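Local structure of nicking enzyme (Staphylococcus aureus, 4HTE) at residues 42-46 with 142-147; 280-284 with 314-319. The protein is the helical C-terminal part of a MobA/MobL-family relaxase that probably nicks plasmid DNA at the origin of transfer during conjugation. All coordinates share one frame. Residue numbers count along the deposited sequence, not the author numbering.

Contact 1 (42-46 with 142-147); sequences INMYK and KEAQIS
Both segments are regular alpha-helix, 42-46 within helix 41-58 and 142-147 within helix 130-152. They run nearly parallel, their axes 10.3 Å apart at closest approach and crossing at -28°; Ile42 CA lies 7.0 Å from Glu143 CA, and Lys46 CA 6.7 Å from Ile146 CA. Ile42, Tyr45 and Ile146 direct their CA-to-CB bonds at the partner helix. CD1 of Ile42 meets CD1 of Ile146 at 3.6 Å, and Ile42 CG1 lies 3.8 Å from Lys142 CD. From the other end, Lys46 CG lies 3.5 Å from Ile146 CG2, so Ile146 fits between residues one helical turn apart. Tyr45, with chi1 t, reaches across the second helix. Glu143 lays its aliphatic part over one ring face, a CH-pi contact with CG 3.8 Å from the centroid and 9° off the normal, while its carboxylate pairs with Lys139. At the tip Tyr45 OH donates a hydrogen bond to Ser147 OG (2.6 Å), a hydroxyl also hydrogen-bonded to Glu49, one turn beyond Tyr45. Aliphatic, CH-pi and hydroxyl contacts thus join helix 41-58, whose segment lies in the Nicking enzyme C-terminal middle helical domain, to helix 130-152, and the polar chain Tyr45-Ser147-Glu49 leads back to the first helix.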
ATOM      1  N   ILE A  42       9.476  -3.104 -11.854  1.00 56.69           N
ATOM      2  CA  ILE A  42       8.250  -3.062 -11.063  1.00 50.39           C
ATOM      3  C   ILE A  42       7.206  -4.052 -11.574  1.00 50.96           C
ATOM      4  O   ILE A  42       6.593  -4.768 -10.786  1.00 54.35           O
ATOM      5  CB  ILE A  42       7.646  -1.638 -11.039  1.00 49.55           C
ATOM      6  CG1 ILE A  42       8.035  -0.915  -9.746  1.00 49.20           C
ATOM      7  CG2 ILE A  42       6.131  -1.682 -11.180  1.00 50.38           C
ATOM      8  CD1 ILE A  42       7.387  -1.472  -8.502  1.00 45.31           C
ATOM      9  N   ASN A  43       6.998  -4.095 -12.886  1.00 50.51           N
ATOM     10  CA  ASN A  43       6.033  -5.028 -13.461  1.00 50.81           C
ATOM     11  C   ASN A  43       6.392  -6.468 -13.127  1.00 49.83           C
ATOM     12  O   ASN A  43       5.516  -7.319 -12.981  1.00 53.76           O
ATOM     13  CB  ASN A  43       5.931  -4.854 -14.978  1.00 54.89           C
ATOM     14  CG  ASN A  43       5.301  -3.533 -15.373  1.00 54.89           C
ATOM     15  OD1 ASN A  43       5.659  -2.478 -14.850  1.00 56.89           O
ATOM     16  ND2 ASN A  43       4.348  -3.587 -16.293  1.00 54.30           N
HETATM   17  N   MSE A  44       7.687  -6.736 -13.008  1.00 49.45           N
HETATM   18  CA  MSE A  44       8.156  -8.050 -12.601  1.00 51.67           C
HETATM   19  C   MSE A  44       7.866  -8.247 -11.121  1.00 55.41           C
HETATM   20  O   MSE A  44       7.407  -9.308 -10.700  1.00 57.39           O
HETATM   21  CB  MSE A  44       9.655  -8.179 -12.864  1.00 49.72           C
HETATM   22  CG  MSE A  44      10.028  -8.281 -14.333  1.00 51.27           C
HETATM   23 SE   MSE A  44       9.269  -9.857 -15.199  0.56 62.76          SE
HETATM   24  CE  MSE A  44       7.581  -9.111 -15.833  1.00 49.18           C
ATOM     25  N   TYR A  45       8.137  -7.211 -10.337  1.00 47.53           N
ATOM     26  CA  TYR A  45       7.829  -7.219  -8.915  1.00 48.70           C
ATOM     27  C   TYR A  45       6.347  -7.495  -8.689  1.00 49.26           C
ATOM     28  O   TYR A  45       5.975  -8.165  -7.729  1.00 48.02           O
ATOM     29  CB  TYR A  45       8.220  -5.879  -8.288  1.00 47.80           C
ATOM     30  CG  TYR A  45       7.903  -5.760  -6.816  1.00 47.31           C
ATOM     31  CD1 TYR A  45       8.734  -6.322  -5.860  1.00 49.82           C
ATOM     32  CD2 TYR A  45       6.779  -5.073  -6.382  1.00 47.27           C
ATOM     33  CE1 TYR A  45       8.450  -6.212  -4.513  1.00 53.03           C
ATOM     34  CE2 TYR A  45       6.489  -4.955  -5.040  1.00 48.47           C
ATOM     35  CZ  TYR A  45       7.329  -5.526  -4.108  1.00 51.98           C
ATOM     36  OH  TYR A  45       7.045  -5.416  -2.766  1.00 52.00           O
ATOM     37  N   LYS A  46       5.506  -6.980  -9.581  1.00 49.61           N
ATOM     38  CA  LYS A  46       4.064  -7.177  -9.481  1.00 49.08           C
ATOM     39  C   LYS A  46       3.721  -8.638  -9.742  1.00 53.13           C
ATOM     40  O   LYS A  46       3.130  -9.306  -8.895  1.00 55.00           O
ATOM     41  CB  LYS A  46       3.324  -6.290 -10.487  1.00 44.18           C
ATOM     42  CG  LYS A  46       1.927  -5.887 -10.039  1.00 43.42           C
ATOM     43  CD  LYS A  46       1.088  -5.302 -11.168  1.00 48.88           C
ATOM     44  CE  LYS A  46       1.407  -3.836 -11.412  1.00 53.33           C
ATOM     45  NZ  LYS A  46       0.178  -3.049 -11.674  1.00 52.10           N
ATOM     46  N   LYS A 142       6.807   2.858  -4.730  1.00 45.41           N
ATOM     47  CA  LYS A 142       6.057   2.097  -5.723  1.00 44.85           C
ATOM     48  C   LYS A 142       5.808   0.666  -5.253  1.00 47.93           C
ATOM     49  O   LYS A 142       4.677   0.186  -5.283  1.00 49.15           O
ATOM     50  CB  LYS A 142       6.796   2.068  -7.063  1.00 49.88           C
ATOM     51  CG  LYS A 142       6.276   3.059  -8.096  1.00 52.34           C
ATOM     52  CD  LYS A 142       6.794   2.713  -9.487  1.00 54.77           C
ATOM     53  CE  LYS A 142       6.357   3.721 -10.541  1.00 53.68           C
ATOM     54  NZ  LYS A 142       7.106   5.006 -10.453  1.00 51.65           N
ATOM     55  N   GLU A 143       6.869  -0.010  -4.820  1.00 51.57           N
ATOM     56  CA  GLU A 143       6.787  -1.418  -4.435  1.00 52.84           C
ATOM     57  C   GLU A 143       5.796  -1.667  -3.301  1.00 50.36           C
ATOM     58  O   GLU A 143       4.982  -2.586  -3.370  1.00 51.03           O
ATOM     59  CB  GLU A 143       8.169  -1.943  -4.039  1.00 56.30           C
ATOM     60  CG  GLU A 143       9.097  -2.189  -5.220  1.00 61.23           C
ATOM     61  CD  GLU A 143      10.418  -2.817  -4.810  1.00 63.55           C
ATOM     62  OE1 GLU A 143      10.792  -2.701  -3.623  1.00 61.33           O
ATOM     63  OE2 GLU A 143      11.082  -3.428  -5.676  1.00 63.82           O
ATOM     64  N   ALA A 144       5.870  -0.851  -2.255  1.00 48.68           N
ATOM     65  CA  ALA A 144       4.970  -0.990  -1.117  1.00 49.59           C
ATOM     66  C   ALA A 144       3.521  -0.869  -1.563  1.00 53.78           C
ATOM     67  O   ALA A 144       2.688  -1.709  -1.227  1.00 58.01           O
ATOM     68  CB  ALA A 144       5.278   0.060  -0.074  1.00 47.06           C
ATOM     69  N   GLN A 145       3.227   0.190  -2.311  1.00 51.69           N
ATOM     70  CA  GLN A 145       1.886   0.415  -2.836  1.00 50.87           C
ATOM     71  C   GLN A 145       1.343  -0.843  -3.495  1.00 51.82           C
ATOM     72  O   GLN A 145       0.250  -1.303  -3.168  1.00 55.31           O
ATOM     73  CB  GLN A 145       1.904   1.556  -3.854  1.00 53.39           C
ATOM     74  CG  GLN A 145       1.144   2.794  -3.422  1.00 57.09           C
ATOM     75  CD  GLN A 145       1.888   4.079  -3.741  1.00 61.87           C
ATOM     76  OE1 GLN A 145       1.845   5.038  -2.969  1.00 65.50           O
ATOM     77  NE2 GLN A 145       2.567   4.111  -4.885  1.00 58.40           N
ATOM     78  N   ILE A 146       2.113  -1.402  -4.423  1.00 49.97           N
ATOM     79  CA  ILE A 146       1.665  -2.559  -5.187  1.00 50.91           C
ATOM     80  C   ILE A 146       1.371  -3.742  -4.273  1.00 49.82           C
ATOM     81  O   ILE A 146       0.337  -4.395  -4.409  1.00 50.60           O
ATOM     82  CB  ILE A 146       2.705  -2.972  -6.240  1.00 48.90           C
ATOM     83  CG1 ILE A 146       2.929  -1.829  -7.231  1.00 44.56           C
ATOM     84  CG2 ILE A 146       2.254  -4.226  -6.977  1.00 43.07           C
ATOM     85  CD1 ILE A 146       3.840  -2.180  -8.371  1.00 45.89           C
ATOM     86  N   SER A 147       2.275  -4.010  -3.337  1.00 48.05           N
ATOM     87  CA  SER A 147       2.118  -5.140  -2.432  1.00 48.09           C
ATOM     88  C   SER A 147       0.850  -5.020  -1.599  1.00 49.80           C
ATOM     89  O   SER A 147       0.020  -5.928  -1.580  1.00 52.19           O
ATOM     90  CB  SER A 147       3.324  -5.245  -1.502  1.00 48.14           C
ATOM     91  OG  SER A 147       4.482  -5.636  -2.216  1.00 49.17           O
TER

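Contact 2 (280-284 with 314-319); sequences DRKYI and KLLSEY
This is an antiparallel helix-helix contact in the C-terminal part of the chain, between the start of helix 278-293 and the last turns of helix 302-319. The segment axes make 168° and approach to 12.0 Å, a wide spacing filled by two tyrosines. Asp280 CA faces Tyr319 CA at 7.8 Å, and Ile284 CA faces Leu315 CA at 7.1 Å. Segment 280-284 is regular alpha-helix; 314-319 includes a wider pi-type turn at 315-319.

Tyr283 (chi1 t) and Tyr319 (chi1 m) both point toward the partner helix. Their planes are inclined by 20°, but the centroids are 5.2 Å apart and the rings barely overlap; Tyr319 OH sits over a face of the Tyr283 ring, 3.6 Å from Tyr283 CG. The extended Lys314, t at all four chi angles, brings NZ to Tyr283 OH and donates a hydrogen bond of 2.6 Å. Asp280 OD1 approaches the edge of the Tyr319 ring, 3.4 Å from CE2, while OD2 of Asp280 is held by Ser277. The apolar flank is formed by Ile284, whose CD1 lies 4.0 Å from Tyr319 CB, and by Leu315, whose CD2 is 4.4 Å from Ile284 CG1 and 4.3 Å from Tyr283 CE1. Beyond it, helix 327-339 covers Ile284 through Leu332.

The side chain of Tyr319 is about 5 Å from that of Asp320, and that of Ile284 about 7 Å from that of Asp328; both aspartates bind calcium in this protein, though neither holds the ion in this model. The arrangement is that of an antiparallel helical hairpin packed next to residues that bind calcium.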
ATOM      1  N   ASP A 280     -17.243  28.268   6.808  1.00 66.57           N
ATOM      2  CA  ASP A 280     -17.242  26.979   6.127  1.00 64.66           C
ATOM      3  C   ASP A 280     -17.443  25.840   7.120  1.00 61.76           C
ATOM      4  O   ASP A 280     -18.265  24.952   6.899  1.00 60.22           O
ATOM      5  CB  ASP A 280     -15.928  26.772   5.372  1.00 65.24           C
ATOM      6  CG  ASP A 280     -15.710  27.807   4.288  1.00 66.05           C
ATOM      7  OD1 ASP A 280     -16.709  28.285   3.709  1.00 62.86           O
ATOM      8  OD2 ASP A 280     -14.537  28.142   4.016  1.00 69.10           O
ATOM      9  N   ARG A 281     -16.690  25.873   8.215  1.00 61.05           N
ATOM     10  CA  ARG A 281     -16.758  24.817   9.217  1.00 64.00           C
ATOM     11  C   ARG A 281     -18.196  24.612   9.681  1.00 64.70           C
ATOM     12  O   ARG A 281     -18.660  23.479   9.811  1.00 58.57           O
ATOM     13  CB  ARG A 281     -15.856  25.150  10.408  1.00 68.28           C
ATOM     14  CG  ARG A 281     -15.572  23.967  11.317  1.00 69.09           C
ATOM     15  CD  ARG A 281     -14.608  24.327  12.436  1.00 72.21           C
ATOM     16  NE  ARG A 281     -13.347  24.860  11.924  1.00 75.15           N
ATOM     17  CZ  ARG A 281     -12.864  26.079  12.163  1.00 78.31           C
ATOM     18  NH1 ARG A 281     -13.514  26.945  12.928  1.00 78.66           N
ATOM     19  NH2 ARG A 281     -11.708  26.439  11.631  1.00 79.18           N
ATOM     20  N   LYS A 282     -18.900  25.713   9.922  1.00 66.78           N
ATOM     21  CA  LYS A 282     -20.291  25.649  10.350  1.00 63.91           C
ATOM     22  C   LYS A 282     -21.140  24.978   9.275  1.00 62.12           C
ATOM     23  O   LYS A 282     -21.933  24.083   9.568  1.00 61.90           O
ATOM     24  CB  LYS A 282     -20.827  27.052  10.644  1.00 61.08           C
ATOM     25  N   TYR A 283     -20.961  25.412   8.031  1.00 59.25           N
ATOM     26  CA  TYR A 283     -21.699  24.854   6.903  1.00 56.02           C
ATOM     27  C   TYR A 283     -21.558  23.335   6.857  1.00 56.45           C
ATOM     28  O   TYR A 283     -22.550  22.607   6.838  1.00 56.61           O
ATOM     29  CB  TYR A 283     -21.185  25.453   5.591  1.00 56.86           C
ATOM     30  CG  TYR A 283     -21.962  25.026   4.365  1.00 55.84           C
ATOM     31  CD1 TYR A 283     -21.785  23.765   3.810  1.00 53.55           C
ATOM     32  CD2 TYR A 283     -22.861  25.888   3.755  1.00 56.08           C
ATOM     33  CE1 TYR A 283     -22.490  23.372   2.688  1.00 47.26           C
ATOM     34  CE2 TYR A 283     -23.569  25.506   2.631  1.00 56.62           C
ATOM     35  CZ  TYR A 283     -23.378  24.245   2.102  1.00 49.60           C
ATOM     36  OH  TYR A 283     -24.078  23.854   0.985  1.00 49.71           O
ATOM     37  N   ILE A 284     -20.312  22.870   6.842  1.00 54.52           N
ATOM     38  CA  ILE A 284     -20.013  21.450   6.694  1.00 51.06           C
ATOM     39  C   ILE A 284     -20.723  20.612   7.751  1.00 54.38           C
ATOM     40  O   ILE A 284     -21.370  19.617   7.430  1.00 56.30           O
ATOM     41  CB  ILE A 284     -18.492  21.186   6.767  1.00 51.27           C
ATOM     42  CG1 ILE A 284     -17.777  21.870   5.597  1.00 50.86           C
ATOM     43  CG2 ILE A 284     -18.207  19.690   6.749  1.00 50.68           C
ATOM     44  CD1 ILE A 284     -16.265  21.766   5.645  1.00 53.14           C
ATOM     45  N   LYS A 314     -21.197  18.166  -3.538  1.00 43.59           N
ATOM     46  CA  LYS A 314     -20.868  19.563  -3.286  1.00 42.18           C
ATOM     47  C   LYS A 314     -19.791  19.678  -2.211  1.00 43.78           C
ATOM     48  O   LYS A 314     -18.759  20.304  -2.428  1.00 47.21           O
ATOM     49  CB  LYS A 314     -22.110  20.339  -2.853  1.00 40.02           C
ATOM     50  CG  LYS A 314     -21.952  21.842  -2.953  1.00 40.56           C
ATOM     51  CD  LYS A 314     -22.925  22.561  -2.043  1.00 41.74           C
ATOM     52  CE  LYS A 314     -23.064  24.023  -2.422  1.00 45.85           C
ATOM     53  NZ  LYS A 314     -23.831  24.788  -1.401  1.00 50.86           N
ATOM     54  N   LEU A 315     -20.045  19.072  -1.056  1.00 45.79           N
ATOM     55  CA  LEU A 315     -19.097  19.086   0.056  1.00 42.90           C
ATOM     56  C   LEU A 315     -17.680  18.762  -0.401  1.00 47.12           C
ATOM     57  O   LEU A 315     -16.733  19.477  -0.076  1.00 54.45           O
ATOM     58  CB  LEU A 315     -19.525  18.077   1.121  1.00 41.00           C
ATOM     59  CG  LEU A 315     -20.735  18.451   1.977  1.00 43.95           C
ATOM     60  CD1 LEU A 315     -21.168  17.263   2.822  1.00 45.11           C
ATOM     61  CD2 LEU A 315     -20.421  19.648   2.859  1.00 43.81           C
ATOM     62  N   LEU A 316     -17.538  17.675  -1.151  1.00 43.48           N
ATOM     63  CA  LEU A 316     -16.229  17.227  -1.609  1.00 44.74           C
ATOM     64  C   LEU A 316     -15.644  18.191  -2.636  1.00 50.91           C
ATOM     65  O   LEU A 316     -14.467  18.541  -2.570  1.00 58.85           O
ATOM     66  CB  LEU A 316     -16.340  15.832  -2.223  1.00 46.15           C
ATOM     67  CG  LEU A 316     -15.015  15.191  -2.630  1.00 45.90           C
ATOM     68  CD1 LEU A 316     -14.325  14.580  -1.421  1.00 44.18           C
ATOM     69  CD2 LEU A 316     -15.239  14.148  -3.711  1.00 46.76           C
ATOM     70  N   SER A 317     -16.475  18.616  -3.581  1.00 50.89           N
ATOM     71  CA  SER A 317     -16.037  19.504  -4.651  1.00 54.39           C
ATOM     72  C   SER A 317     -15.661  20.882  -4.121  1.00 58.76           C
ATOM     73  O   SER A 317     -14.567  21.381  -4.381  1.00 64.35           O
ATOM     74  CB  SER A 317     -17.143  19.646  -5.698  1.00 54.52           C
ATOM     75  OG  SER A 317     -16.810  20.633  -6.658  1.00 60.85           O
ATOM     76  N   GLU A 318     -16.577  21.491  -3.375  1.00 61.91           N
ATOM     77  CA  GLU A 318     -16.398  22.851  -2.879  1.00 63.48           C
ATOM     78  C   GLU A 318     -15.393  22.958  -1.726  1.00 62.97           C
ATOM     79  O   GLU A 318     -14.568  23.870  -1.704  1.00 68.20           O
ATOM     80  CB  GLU A 318     -17.750  23.429  -2.434  1.00 64.81           C
ATOM     81  CG  GLU A 318     -18.849  23.430  -3.500  1.00 66.85           C
ATOM     82  CD  GLU A 318     -18.627  24.457  -4.597  1.00 72.44           C
ATOM     83  OE1 GLU A 318     -17.485  24.939  -4.750  1.00 76.32           O
ATOM     84  OE2 GLU A 318     -19.609  24.785  -5.301  1.00 71.85           O
ATOM     85  N   TYR A 319     -15.457  22.024  -0.779  1.00 58.29           N
ATOM     86  CA  TYR A 319     -14.741  22.161   0.489  1.00 63.78           C
ATOM     87  C   TYR A 319     -13.586  21.173   0.667  1.00 63.32           C
ATOM     88  O   TYR A 319     -12.654  21.448   1.422  1.00 70.05           O
ATOM     89  CB  TYR A 319     -15.731  22.021   1.651  1.00 62.79           C
ATOM     90  CG  TYR A 319     -16.792  23.106   1.677  1.00 62.66           C
ATOM     91  CD1 TYR A 319     -17.960  22.991   0.926  1.00 59.57           C
ATOM     92  CD2 TYR A 319     -16.625  24.245   2.452  1.00 64.58           C
ATOM     93  CE1 TYR A 319     -18.929  23.989   0.951  1.00 56.82           C
ATOM     94  CE2 TYR A 319     -17.585  25.241   2.481  1.00 63.65           C
ATOM     95  CZ  TYR A 319     -18.733  25.108   1.731  1.00 56.78           C
ATOM     96  OH  TYR A 319     -19.686  26.102   1.761  1.00 52.56           O
TER

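Overall arrangement
Both contacts join helices in an all-helical chain, but they share no element: their centres are 36 Å apart, their nearest atoms about 19 Å, and contact 1 closes along the chain before contact 2 opens. The centre of contact 1 is about 9 Å, and that of contact 2 about 29 Å, from the centre of the chain; contact 1 links nearly parallel helices distant in sequence, contact 2 antiparallel neighbours near the C-terminus. Each is only partly buried. In both a tyrosine ends in a hydrogen bond across the interface, yet Tyr45 donates to a buried serine, whereas Tyr283 accepts from an exposed lysine. Contact 2 adds a second ring and lies near calcium-binding residues; contact 1 is remote from them.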